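Side-chain contacts in malate dehydrogenase (Naegleria fowleri, PDB 6UM4), which probably interconverts malate and oxaloacetate using a nicotinamide cofactor: residues A247-R250 / L251-D254; E305-I308 / T309-I313; Q259-K263 / V264-I268. All blocks are in the same frame, centred on the assembly; numbering follows the deposited sequence.

Interaction 1: residues A247-R250 / L251-D254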
ATOM      1  N   ALA A 247      -1.735  -8.219  20.341  1.00 19.16           N
ATOM      2  CA  ALA A 247      -1.287  -9.031  19.229  1.00 18.79           C
ATOM      3  C   ALA A 247      -2.368  -9.013  18.145  1.00 21.58           C
ATOM      4  O   ALA A 247      -3.550  -8.809  18.439  1.00 21.50           O
ATOM      5  CB  ALA A 247      -0.982 -10.457  19.699  1.00 19.10           C
ATOM      6  N   MET A 248      -1.966  -9.199  16.885  1.00 18.02           N
ATOM      7  CA  MET A 248      -2.878  -8.971  15.764  1.00 17.69           C
ATOM      8  C   MET A 248      -3.626 -10.234  15.344  1.00 18.58           C
ATOM      9  O   MET A 248      -3.019 -11.187  14.839  1.00 20.81           O
ATOM     10  CB  MET A 248      -2.135  -8.427  14.550  1.00 17.46           C
ATOM     11  CG  MET A 248      -3.130  -7.896  13.545  1.00 18.87           C
ATOM     12  SD  MET A 248      -2.385  -7.098  12.126  1.00 22.65           S
ATOM     13  CE  MET A 248      -1.739  -8.565  11.300  1.00 17.13           C
ATOM     14  N   THR A 249      -4.949 -10.222  15.498  1.00 23.32           N
ATOM     15  CA  THR A 249      -5.826 -11.215  14.876  1.00 17.72           C
ATOM     16  C   THR A 249      -6.746 -10.573  13.849  1.00 23.56           C
ATOM     17  O   THR A 249      -7.700 -11.210  13.373  1.00 17.63           O
ATOM     18  CB  THR A 249      -6.658 -11.927  15.935  1.00 18.10           C
ATOM     19  OG1 THR A 249      -7.304 -10.939  16.745  1.00 22.24           O
ATOM     20  CG2 THR A 249      -5.748 -12.766  16.807  1.00 21.90           C
ATOM     21  N   ARG A 250      -6.489  -9.303  13.526  1.00 22.06           N
ATOM     22  CA  ARG A 250      -7.362  -8.559  12.641  1.00 18.29           C
ATOM     23  C   ARG A 250      -7.399  -9.183  11.264  1.00 17.21           C
ATOM     24  O   ARG A 250      -8.388  -9.030  10.546  1.00 23.20           O
ATOM     25  CB  ARG A 250      -6.884  -7.104  12.555  1.00 25.78           C
ATOM     26  CG  ARG A 250      -7.775  -6.175  11.728  1.00 17.44           C
ATOM     27  CD  ARG A 250      -9.236  -6.333  12.138  1.00 20.39           C
ATOM     28  NE  ARG A 250     -10.077  -5.363  11.460  1.00 21.09           N
ATOM     29  CZ  ARG A 250     -10.307  -4.129  11.891  1.00 26.28           C
ATOM     30  NH1 ARG A 250      -9.758  -3.697  13.027  1.00 22.38           N
ATOM     31  NH2 ARG A 250     -11.077  -3.316  11.166  1.00 21.11           N
ATOM     32  N   LEU A 251      -6.324  -9.876  10.863  1.00 17.14           N
ATOM     33  CA  LEU A 251      -6.323 -10.485   9.541  1.00 18.61           C
ATOM     34  C   LEU A 251      -7.205 -11.733   9.530  1.00 21.91           C
ATOM     35  O   LEU A 251      -7.958 -11.960   8.573  1.00 21.73           O
ATOM     36  CB  LEU A 251      -4.899 -10.805   9.086  1.00 17.20           C
ATOM     37  CG  LEU A 251      -4.888 -11.404   7.677  1.00 17.39           C
ATOM     38  CD1 LEU A 251      -5.470 -10.424   6.658  1.00 22.06           C
ATOM     39  CD2 LEU A 251      -3.528 -11.950   7.235  1.00 17.58           C
ATOM     40  N   ASP A 252      -7.126 -12.553  10.583  1.00 17.58           N
ATOM     41  CA  ASP A 252      -8.094 -13.633  10.742  1.00 19.54           C
ATOM     42  C   ASP A 252      -9.512 -13.077  10.691  1.00 17.98           C
ATOM     43  O   ASP A 252     -10.386 -13.598   9.977  1.00 18.24           O
ATOM     44  CB  ASP A 252      -7.859 -14.390  12.049  1.00 18.15           C
ATOM     45  CG  ASP A 252      -6.411 -14.859  12.230  1.00 24.55           C
ATOM     46  OD1 ASP A 252      -5.838 -15.525  11.343  1.00 22.95           O
ATOM     47  OD2 ASP A 252      -5.855 -14.619  13.324  1.00 28.22           O
ATOM     48  N   HIS A 253      -9.748 -12.009  11.449  1.00 17.86           N
ATOM     49  CA  HIS A 253     -11.053 -11.359  11.487  1.00 18.03           C
ATOM     50  C   HIS A 253     -11.521 -10.957  10.091  1.00 24.58           C
ATOM     51  O   HIS A 253     -12.617 -11.330   9.654  1.00 22.83           O
ATOM     52  CB  HIS A 253     -10.968 -10.145  12.416  1.00 20.20           C
ATOM     53  CG  HIS A 253     -12.239  -9.370  12.524  1.00 22.64           C
ATOM     54  ND1 HIS A 253     -13.070  -9.461  13.618  1.00 27.11           N
ATOM     55  CD2 HIS A 253     -12.817  -8.481  11.683  1.00 28.39           C
ATOM     56  CE1 HIS A 253     -14.112  -8.666  13.447  1.00 26.59           C
ATOM     57  NE2 HIS A 253     -13.981  -8.055  12.281  1.00 28.22           N
ATOM     58  N   ASP A 254     -10.681 -10.222   9.363  1.00 18.87           N
ATOM     59  CA  ASP A 254     -11.060  -9.775   8.034  1.00 17.85           C
ATOM     60  C   ASP A 254     -11.224 -10.944   7.071  1.00 22.10           C
ATOM     61  O   ASP A 254     -12.001 -10.851   6.112  1.00 19.95           O
ATOM     62  CB  ASP A 254     -10.024  -8.766   7.490  1.00 19.03           C
ATOM     63  CG  ASP A 254     -10.064  -7.428   8.228  1.00 25.39           C
ATOM     64  OD1 ASP A 254     -11.081  -7.139   8.917  1.00 22.55           O
ATOM     65  OD2 ASP A 254      -9.064  -6.672   8.142  1.00 29.26           O
TER
HETATM   66  O   HOH W   1      -3.985 -11.409  12.100  1.00 18.55           O
HETATM   67  O   HOH W   2     -12.423  -4.880   8.979  1.00 21.43           O
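The edge of the R250 guanidinium meets D254 OD1, which lies 2° out of its plane, with a water in plane beside it; the same carboxylate oxygen sits at the edge of the H253 ring, whose ND1 is hydrogen-bonded to S355 OG. R250 NE donates to D254 OD1 at 3.3 Å in a salt bridge received on the syn side but tilted out of the carboxylate plane. The two planes stand 78° apart, so the pairing rests on one nitrogen and one oxygen. A bend at chi2 (49°) brings NE there. The water closes a second path, accepting from R250 NH2 at 3.0 Å and donating to D254 OD1, while R250 NH1 forms a salt bridge with D345. In the backbone, the helix opens with H253 N to T249 O (2.9 Å) and D254 N to R250 O (2.8 Å). T249 occupies the N-cap position, but its OG1 is hydrogen-bonded to S373. D252 OD2 comes within 3.8 Å of T249 CB and bonds to H280, consistent with the Asp-His pair of this enzyme family. D152 of the second subunit touches L251 and D254, helix 332-348 packs on M248 and L251 through A338, and strand 353-359 borders A247 and T249.

Interaction 2: residues E305-I308 / T309-I313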
ATOM      1  N   GLU A 305     -24.553 -24.940  11.366  1.00 31.29           N
ATOM      2  CA  GLU A 305     -23.375 -25.314  12.140  1.00 29.94           C
ATOM      3  C   GLU A 305     -22.483 -26.304  11.402  1.00 28.86           C
ATOM      4  O   GLU A 305     -21.285 -26.373  11.690  1.00 31.40           O
ATOM      5  CB  GLU A 305     -23.806 -25.904  13.491  1.00 36.75           C
ATOM      6  CG  GLU A 305     -22.675 -26.235  14.462  1.00 47.91           C
ATOM      7  CD  GLU A 305     -23.160 -27.104  15.618  1.00 61.61           C
ATOM      8  OE1 GLU A 305     -24.167 -26.729  16.267  1.00 65.00           O
ATOM      9  OE2 GLU A 305     -22.554 -28.176  15.856  1.00 63.96           O
ATOM     10  N   GLN A 306     -23.030 -27.080  10.467  1.00 29.73           N
ATOM     11  CA  GLN A 306     -22.176 -27.999   9.721  1.00 31.52           C
ATOM     12  C   GLN A 306     -21.315 -27.250   8.715  1.00 33.07           C
ATOM     13  O   GLN A 306     -20.141 -27.589   8.519  1.00 34.07           O
ATOM     14  CB  GLN A 306     -23.025 -29.070   9.047  1.00 39.32           C
ATOM     15  CG  GLN A 306     -23.784 -29.901  10.071  1.00 48.71           C
ATOM     16  CD  GLN A 306     -24.430 -31.139   9.476  1.00 64.58           C
ATOM     17  OE1 GLN A 306     -24.384 -31.356   8.259  1.00 63.89           O
ATOM     18  NE2 GLN A 306     -25.042 -31.963  10.338  1.00 68.61           N
ATOM     19  N   TRP A 307     -21.878 -26.231   8.061  1.00 30.29           N
ATOM     20  CA  TRP A 307     -21.068 -25.414   7.165  1.00 28.19           C
ATOM     21  C   TRP A 307     -19.999 -24.666   7.956  1.00 26.54           C
ATOM     22  O   TRP A 307     -18.841 -24.580   7.529  1.00 27.61           O
ATOM     23  CB  TRP A 307     -21.953 -24.431   6.403  1.00 28.89           C
ATOM     24  CG  TRP A 307     -21.164 -23.420   5.601  1.00 26.62           C
ATOM     25  CD1 TRP A 307     -20.581 -23.614   4.383  1.00 33.58           C
ATOM     26  CD2 TRP A 307     -20.867 -22.066   5.975  1.00 25.83           C
ATOM     27  NE1 TRP A 307     -19.949 -22.461   3.969  1.00 32.86           N
ATOM     28  CE2 TRP A 307     -20.114 -21.496   4.926  1.00 29.11           C
ATOM     29  CE3 TRP A 307     -21.185 -21.276   7.083  1.00 25.18           C
ATOM     30  CZ2 TRP A 307     -19.658 -20.179   4.961  1.00 32.27           C
ATOM     31  CZ3 TRP A 307     -20.733 -19.967   7.116  1.00 24.29           C
ATOM     32  CH2 TRP A 307     -19.977 -19.433   6.063  1.00 28.37           C
ATOM     33  N   ILE A 308     -20.370 -24.137   9.121  1.00 26.82           N
ATOM     34  CA  ILE A 308     -19.402 -23.464   9.983  1.00 25.80           C
ATOM     35  C   ILE A 308     -18.250 -24.403  10.293  1.00 25.78           C
ATOM     36  O   ILE A 308     -17.075 -24.057  10.129  1.00 27.18           O
ATOM     37  CB  ILE A 308     -20.082 -22.981  11.276  1.00 26.18           C
ATOM     38  CG1 ILE A 308     -21.113 -21.905  10.964  1.00 29.41           C
ATOM     39  CG2 ILE A 308     -19.044 -22.474  12.269  1.00 24.69           C
ATOM     40  CD1 ILE A 308     -21.778 -21.372  12.191  1.00 36.47           C
ATOM     41  N   THR A 309     -18.583 -25.617  10.731  1.00 29.73           N
ATOM     42  CA  THR A 309     -17.575 -26.556  11.205  1.00 33.37           C
ATOM     43  C   THR A 309     -16.758 -27.129  10.054  1.00 30.95           C
ATOM     44  O   THR A 309     -15.538 -27.299  10.173  1.00 33.40           O
ATOM     45  CB  THR A 309     -18.248 -27.682  11.982  1.00 42.28           C
ATOM     46  OG1 THR A 309     -18.885 -27.131  13.139  1.00 46.73           O
ATOM     47  CG2 THR A 309     -17.204 -28.689  12.446  1.00 44.70           C
ATOM     48  N   ASN A 310     -17.407 -27.465   8.941  1.00 27.47           N
ATOM     49  CA  ASN A 310     -16.704 -28.194   7.897  1.00 28.12           C
ATOM     50  C   ASN A 310     -16.078 -27.295   6.846  1.00 32.72           C
ATOM     51  O   ASN A 310     -15.179 -27.750   6.127  1.00 34.04           O
ATOM     52  CB  ASN A 310     -17.634 -29.189   7.204  1.00 31.84           C
ATOM     53  CG  ASN A 310     -18.203 -30.204   8.165  1.00 37.34           C
ATOM     54  OD1 ASN A 310     -17.545 -30.590   9.133  1.00 41.84           O
ATOM     55  ND2 ASN A 310     -19.394 -30.690   7.876  1.00 39.22           N
ATOM     56  N   GLU A 311     -16.539 -26.051   6.720  1.00 26.32           N
ATOM     57  CA  GLU A 311     -15.994 -25.196   5.684  1.00 29.45           C
ATOM     58  C   GLU A 311     -15.513 -23.867   6.246  1.00 29.33           C
ATOM     59  O   GLU A 311     -14.326 -23.538   6.135  1.00 31.82           O
ATOM     60  CB  GLU A 311     -17.028 -24.978   4.577  1.00 30.62           C
ATOM     61  CG  GLU A 311     -17.377 -26.246   3.824  1.00 34.46           C
ATOM     62  CD  GLU A 311     -18.216 -25.971   2.586  1.00 46.74           C
ATOM     63  OE1 GLU A 311     -17.790 -25.163   1.721  1.00 44.81           O
ATOM     64  OE2 GLU A 311     -19.322 -26.551   2.494  1.00 53.55           O
ATOM     65  N   PHE A 312     -16.424 -23.097   6.844  1.00 24.19           N
ATOM     66  CA  PHE A 312     -16.082 -21.734   7.236  1.00 25.26           C
ATOM     67  C   PHE A 312     -14.866 -21.710   8.153  1.00 26.44           C
ATOM     68  O   PHE A 312     -13.845 -21.094   7.833  1.00 30.05           O
ATOM     69  CB  PHE A 312     -17.275 -21.068   7.914  1.00 23.19           C
ATOM     70  CG  PHE A 312     -16.976 -19.707   8.433  1.00 22.35           C
ATOM     71  CD1 PHE A 312     -16.868 -18.624   7.555  1.00 21.89           C
ATOM     72  CD2 PHE A 312     -16.773 -19.500   9.799  1.00 22.12           C
ATOM     73  CE1 PHE A 312     -16.592 -17.343   8.021  1.00 21.23           C
ATOM     74  CE2 PHE A 312     -16.485 -18.225  10.282  1.00 21.46           C
ATOM     75  CZ  PHE A 312     -16.387 -17.141   9.401  1.00 21.01           C
ATOM     76  N   ILE A 313     -14.942 -22.393   9.294  1.00 27.02           N
ATOM     77  CA  ILE A 313     -13.834 -22.346  10.245  1.00 22.67           C
ATOM     78  C   ILE A 313     -12.537 -22.855   9.632  1.00 25.20           C
ATOM     79  O   ILE A 313     -11.503 -22.185   9.788  1.00 24.03           O
ATOM     80  CB  ILE A 313     -14.207 -23.082  11.544  1.00 23.24           C
ATOM     81  CG1 ILE A 313     -15.215 -22.261  12.345  1.00 23.08           C
ATOM     82  CG2 ILE A 313     -12.940 -23.323  12.368  1.00 23.10           C
ATOM     83  CD1 ILE A 313     -15.676 -22.937  13.623  1.00 23.75           C
TER
HETATM   84  O   HOH W   3     -18.978 -23.181   0.942  1.00 43.80           O
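A pi-type turn near the start of helix 305-317, in the family's alpha/beta C-terminal domain, defines this contact: between E305-I308 and T309-I313 the backbone bonding shifts from the alpha spacing of four residues to five. W307 O marks the change, since it accepts from E311 N at 2.8 Å and from F312 N at 2.9 Å, the two donors arriving from opposite faces of the carbonyl plane. One residue on, the wider spacing recurs, with I313 N reaching I308 O at 2.8 Å. Before the turn the bonding is alpha-helical but doubled by a side chain. T309 OG1 lies beside its own backbone N, anti to the carbonyl carbon (chi1 -63°), which brings it back to E305 O at 2.9 Å; T309 N bonds to the same oxygen from the other face of its plane.

The five-residue offset also sets W307 against F312. F312 CB stands over one face of the indole, 3.7 Å from the centroid of the six-membered ring and 13° off its normal, a CH-pi contact. The rings themselves are inclined at 34°, and W307 CH2 meets F312 CD1 at 3.5 Å. L288 packs against both side chains, and V260 of helix 250-264 also touches F312. At the same spacing of five, the CG2 branch of I308 packs on I313 CD1, the two side chains crossing at a slant.

E311 crosses the indole at about a right angle, its OE2 near the ring plane on the CD1 side. A water is modelled implausibly close to its other oxygen, OE1, so that link is doubtful; the same water lies in the indole plane, taking the hydrogen of W307 NE1 at 3.3 Å.

Interaction 3: residues Q259-K263 / V264-I268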
ATOM      1  N   GLN A 259     -15.012 -14.426   3.918  1.00 23.20           N
ATOM      2  CA  GLN A 259     -15.678 -15.706   3.666  1.00 29.76           C
ATOM      3  C   GLN A 259     -17.190 -15.550   3.724  1.00 24.18           C
ATOM      4  O   GLN A 259     -17.906 -16.056   2.852  1.00 23.96           O
ATOM      5  CB  GLN A 259     -15.201 -16.774   4.655  1.00 20.98           C
ATOM      6  CG  GLN A 259     -13.744 -17.233   4.433  1.00 22.99           C
ATOM      7  CD  GLN A 259     -13.524 -17.887   3.051  1.00 29.91           C
ATOM      8  OE1 GLN A 259     -14.281 -18.758   2.633  1.00 26.23           O
ATOM      9  NE2 GLN A 259     -12.485 -17.453   2.346  1.00 27.52           N
ATOM     10  N   VAL A 260     -17.696 -14.831   4.729  1.00 22.12           N
ATOM     11  CA  VAL A 260     -19.134 -14.589   4.822  1.00 24.77           C
ATOM     12  C   VAL A 260     -19.642 -13.882   3.575  1.00 28.67           C
ATOM     13  O   VAL A 260     -20.632 -14.297   2.963  1.00 22.95           O
ATOM     14  CB  VAL A 260     -19.460 -13.763   6.073  1.00 27.74           C
ATOM     15  CG1 VAL A 260     -20.918 -13.335   6.032  1.00 22.35           C
ATOM     16  CG2 VAL A 260     -19.137 -14.549   7.337  1.00 33.43           C
ATOM     17  N   ALA A 261     -18.992 -12.776   3.208  1.00 24.07           N
ATOM     18  CA  ALA A 261     -19.443 -11.976   2.078  1.00 26.61           C
ATOM     19  C   ALA A 261     -19.429 -12.773   0.780  1.00 29.61           C
ATOM     20  O   ALA A 261     -20.341 -12.643  -0.047  1.00 25.26           O
ATOM     21  CB  ALA A 261     -18.575 -10.726   1.956  1.00 32.58           C
ATOM     22  N   ALA A 262     -18.393 -13.585   0.566  1.00 28.91           N
ATOM     23  CA  ALA A 262     -18.351 -14.399  -0.643  1.00 25.15           C
ATOM     24  C   ALA A 262     -19.450 -15.464  -0.642  1.00 26.76           C
ATOM     25  O   ALA A 262     -20.130 -15.659  -1.654  1.00 29.92           O
ATOM     26  CB  ALA A 262     -16.967 -15.033  -0.796  1.00 24.65           C
ATOM     27  N   LYS A 263     -19.649 -16.154   0.488  1.00 28.38           N
ATOM     28  CA  LYS A 263     -20.640 -17.229   0.543  1.00 29.93           C
ATOM     29  C   LYS A 263     -22.064 -16.688   0.436  1.00 34.04           C
ATOM     30  O   LYS A 263     -22.894 -17.238  -0.291  1.00 32.84           O
ATOM     31  CB  LYS A 263     -20.469 -18.035   1.833  1.00 24.80           C
ATOM     32  CG  LYS A 263     -21.425 -19.217   1.929  1.00 26.13           C
ATOM     33  CD  LYS A 263     -21.011 -20.381   1.052  1.00 28.18           C
ATOM     34  CE  LYS A 263     -22.060 -21.490   1.137  1.00 28.41           C
ATOM     35  NZ  LYS A 263     -21.800 -22.601   0.193  1.00 33.91           N
ATOM     36  N   VAL A 264     -22.371 -15.632   1.187  1.00 35.45           N
ATOM     37  CA  VAL A 264     -23.720 -15.082   1.244  1.00 30.15           C
ATOM     38  C   VAL A 264     -24.000 -14.138   0.081  1.00 34.33           C
ATOM     39  O   VAL A 264     -25.159 -13.953  -0.307  1.00 29.57           O
ATOM     40  CB  VAL A 264     -23.905 -14.383   2.601  1.00 37.43           C
ATOM     41  CG1 VAL A 264     -25.144 -13.504   2.620  1.00 41.18           C
ATOM     42  CG2 VAL A 264     -23.963 -15.418   3.698  1.00 40.31           C
ATOM     43  N   GLY A 265     -22.968 -13.514  -0.486  1.00 36.64           N
ATOM     44  CA  GLY A 265     -23.176 -12.558  -1.554  1.00 31.08           C
ATOM     45  C   GLY A 265     -23.599 -11.176  -1.102  1.00 39.10           C
ATOM     46  O   GLY A 265     -24.306 -10.484  -1.839  1.00 43.57           O
ATOM     47  N   CYS A 266     -23.164 -10.738   0.080  1.00 38.39           N
ATOM     48  CA  CYS A 266     -23.534  -9.442   0.633  1.00 38.34           C
ATOM     49  C   CYS A 266     -22.341  -8.496   0.571  1.00 41.81           C
ATOM     50  O   CYS A 266     -21.249  -8.868   0.132  1.00 44.36           O
ATOM     51  CB  CYS A 266     -24.047  -9.587   2.067  1.00 41.69           C
ATOM     52  SG  CYS A 266     -22.839 -10.230   3.283  1.00 37.15           S
ATOM     53  N   ASN A 267     -22.575  -7.244   0.959  1.00 40.34           N
ATOM     54  CA  ASN A 267     -21.476  -6.302   1.107  1.00 33.90           C
ATOM     55  C   ASN A 267     -20.822  -6.492   2.469  1.00 33.64           C
ATOM     56  O   ASN A 267     -21.430  -7.015   3.409  1.00 36.75           O
ATOM     57  CB  ASN A 267     -21.959  -4.863   0.957  1.00 34.06           C
ATOM     58  N   ILE A 268     -19.554  -6.090   2.559  1.00 28.12           N
ATOM     59  CA  ILE A 268     -18.841  -6.153   3.830  1.00 23.47           C
ATOM     60  C   ILE A 268     -19.583  -5.360   4.894  1.00 26.68           C
ATOM     61  O   ILE A 268     -19.644  -5.760   6.063  1.00 27.00           O
ATOM     62  CB  ILE A 268     -17.395  -5.655   3.660  1.00 26.04           C
ATOM     63  CG1 ILE A 268     -16.602  -6.657   2.831  1.00 24.76           C
ATOM     64  CG2 ILE A 268     -16.737  -5.451   5.033  1.00 26.93           C
ATOM     65  CD1 ILE A 268     -16.379  -7.993   3.534  1.00 22.40           C
TER
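The helical backbone ends here in one straight bond, one bent bond and one weak one: V264 N to V260 O at 2.8 Å, nearly along the C=O axis, then G265 N to A261 O, also 2.8 Å but with the donor above the carbonyl plane, and the weak C266 N to A261 O at 3.4 Å. G265 turns the chain with left-handed backbone angles, phi 80° and psi 31°, a conformation to which glycine is well suited. A261 is the focus of the side-chain packing beyond this turn. Its CB meets I268 CD1 at 3.8 Å, while the C266 chi1 of 63° turns SG back to within 4.0 Å of A261 CA. V260 CG1 and V264 CG2 form a looser apolar contact one helical turn apart, at 4.4 Å. I271 packs on V260 and C266, I293 on V264 and C266, and I268 touches A154 of the second subunit. A left-handed glycine just after the last helical residue, its N bonded 5→1 to A261 O, is characteristic of the alpha-L C-cap; a Schellman motif would need a firm 6→1 bond, weak here, and a 5→2 bond from G265 N to A262 O, which is not made.

Overall arrangement
Along the chain the three contacts run in series as interactions 1, 3 and 2, without nesting or crossing, and each closes only a short local turn. Interaction 1 leads from strand 245-247, at the edge of the parallel sheet, into helix 250-264. Interaction 3 ends that same helix, its centre 18 Å from that of interaction 1, and sends the chain toward strand 271-277. After the strands 285-287 and 292-293, interaction 2 lies early in helix 305-317. Here interactions 2 and 3 meet directly: W307 CZ2 packs on K263 CG at 3.6 Å and F312 CE1 on Q259 CB at 3.7 Å, joining helix 305-317 to helix 250-264.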